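PDB 1X9G: putative MAR1, which is of unknown function but belongs to the isochorismatase superfamily and may be a ribonuclease. Local coordinates for residues E54-N59 / D182-R187. Residues are numbered along the deposited sequence; the frame is centred on the assembly and turned at random.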
# COMPACT_ATOMS: atom_id res chain seq x y z
N GLU A 54 -33.45 5.85 -3.93
CA GLU A 54 -34.78 6.49 -4.02
C GLU A 54 -34.72 7.91 -4.59
O GLU A 54 -35.59 8.29 -5.33
CB GLU A 54 -35.48 6.47 -2.67
CG GLU A 54 -35.81 5.06 -2.29
CD GLU A 54 -36.10 4.87 -0.84
OE1 GLU A 54 -35.67 5.69 -0.01
OE2 GLU A 54 -36.77 3.86 -0.52
N VAL A 55 -33.67 8.67 -4.27
CA VAL A 55 -33.41 9.96 -4.93
C VAL A 55 -33.25 9.76 -6.45
O VAL A 55 -33.79 10.54 -7.23
CB VAL A 55 -32.17 10.70 -4.35
CG1 VAL A 55 -31.90 11.95 -5.12
CG2 VAL A 55 -32.34 11.05 -2.90
N VAL A 56 -32.54 8.72 -6.87
CA VAL A 56 -32.17 8.60 -8.30
C VAL A 56 -32.47 7.22 -8.93
O VAL A 56 -31.57 6.56 -9.41
CB VAL A 56 -30.69 9.08 -8.56
CG1 VAL A 56 -30.44 9.26 -10.07
CG2 VAL A 56 -30.42 10.44 -7.86
N PRO A 57 -33.75 6.82 -9.00
CA PRO A 57 -34.10 5.43 -9.28
C PRO A 57 -34.10 4.98 -10.75
O PRO A 57 -34.03 3.78 -11.01
CB PRO A 57 -35.50 5.31 -8.68
CG PRO A 57 -35.88 6.69 -8.19
CD PRO A 57 -34.97 7.64 -8.82
N GLU A 58 -34.18 5.91 -11.70
CA GLU A 58 -34.17 5.53 -13.11
C GLU A 58 -32.75 5.22 -13.53
O GLU A 58 -32.50 4.82 -14.66
CB GLU A 58 -34.74 6.66 -13.99
CG GLU A 58 -35.48 7.79 -13.24
CD GLU A 58 -34.53 8.74 -12.45
OE1 GLU A 58 -33.47 8.28 -11.95
OE2 GLU A 58 -34.85 9.94 -12.33
N ASN A 59 -31.81 5.42 -12.60
CA ASN A 59 -30.37 5.23 -12.84
C ASN A 59 -29.67 4.21 -11.94
O ASN A 59 -28.50 3.90 -12.16
CB ASN A 59 -29.65 6.56 -12.68
CG ASN A 59 -29.79 7.41 -13.88
OD1 ASN A 59 -29.00 7.29 -14.83
ND2 ASN A 59 -30.79 8.30 -13.86
N ASP A 182 -26.44 20.87 -8.15
CA ASP A 182 -27.06 19.76 -8.86
C ASP A 182 -28.52 19.67 -8.42
O ASP A 182 -28.79 19.87 -7.24
CB ASP A 182 -26.34 18.45 -8.50
CG ASP A 182 -26.76 17.30 -9.39
OD1 ASP A 182 -26.17 17.17 -10.48
OD2 ASP A 182 -27.68 16.56 -9.00
N PRO A 183 -29.44 19.35 -9.36
CA PRO A 183 -30.88 19.37 -9.01
C PRO A 183 -31.14 18.43 -7.84
O PRO A 183 -32.09 18.63 -7.05
CB PRO A 183 -31.56 18.84 -10.27
CG PRO A 183 -30.64 19.17 -11.37
CD PRO A 183 -29.25 18.99 -10.77
N ASN A 184 -30.28 17.42 -7.70
CA ASN A 184 -30.49 16.46 -6.63
C ASN A 184 -29.69 16.68 -5.34
O ASN A 184 -29.89 15.96 -4.36
CB ASN A 184 -30.47 15.03 -7.14
CG ASN A 184 -31.77 14.66 -7.80
OD1 ASN A 184 -32.84 14.75 -7.17
ND2 ASN A 184 -31.71 14.27 -9.06
N PHE A 185 -28.88 17.74 -5.33
CA PHE A 185 -27.99 17.98 -4.23
C PHE A 185 -28.61 18.17 -2.84
O PHE A 185 -28.16 17.51 -1.91
CB PHE A 185 -26.95 19.08 -4.53
CG PHE A 185 -25.97 19.24 -3.42
CD1 PHE A 185 -25.95 20.41 -2.67
CD2 PHE A 185 -25.14 18.17 -3.05
CE1 PHE A 185 -25.04 20.53 -1.58
CE2 PHE A 185 -24.26 18.27 -1.98
CZ PHE A 185 -24.20 19.45 -1.24
N LYS A 186 -29.57 19.06 -2.68
CA LYS A 186 -30.29 19.31 -1.42
C LYS A 186 -30.80 18.02 -0.78
O LYS A 186 -30.72 17.83 0.44
CB LYS A 186 -31.51 20.22 -1.70
CG LYS A 186 -32.22 20.90 -0.47
CD LYS A 186 -31.81 22.41 -0.32
CE LYS A 186 -32.81 23.21 0.55
NZ LYS A 186 -34.02 23.74 -0.23
N ARG A 187 -31.34 17.14 -1.62
CA ARG A 187 -31.82 15.85 -1.16
C ARG A 187 -30.67 14.97 -0.67
O ARG A 187 -30.74 14.40 0.42
CB ARG A 187 -32.59 15.13 -2.28
CG ARG A 187 -34.11 15.35 -2.29
CD ARG A 187 -34.70 14.71 -3.55
NE ARG A 187 -35.38 13.44 -3.27
CZ ARG A 187 -36.14 12.76 -4.14
NH1 ARG A 187 -36.31 13.21 -5.39
NH2 ARG A 187 -36.72 11.62 -3.78
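Val55 slots its two methyls between Asn184 and Arg187, one branch to each. CG1, anti to the backbone N (chi1 176°), lies against the carboxamide of Asn184, with Asn184 OD1 3.6 Å from Val55 CG1. CG2 rests on the arginine chain, where Arg187 NE comes to 3.9 Å from Val55 CG2 and Arg187 CB is almost as near. A bend at chi3 (103°) turns NE toward Val55 CG2; the guanidinium beyond it lies over the last residues of helix 39-55. One face of that group is covered by Val55 CA, 3.9 Å above its plane and displaced toward the rim. Glu54 O meets Arg187 NH2 obliquely at 3.8 Å, too far for a hydrogen bond. More loosely, Val56 CG2 stands 4.2 Å from Asn184 ND2, an amide nitrogen hydrogen-bonded to the hydroxyl of Tyr16. The same hydroxyl also bonds Asp182 OD2, which accepts from Asn184 N at 3.0 Å and so caps the turn leading into helix 185-191. The contact therefore packs the end of helix 39-55 against the start of helix 185-191, the last helix of the chain. Its chemistry is van der Waals contact of Val55 with the carboxamide of Asn184 and with the chain and guanidinium face of Arg187, which suggests that packing, more than polar bonding, joins the two segments here; any pull of the helix-end carbonyl on the cation would be weak.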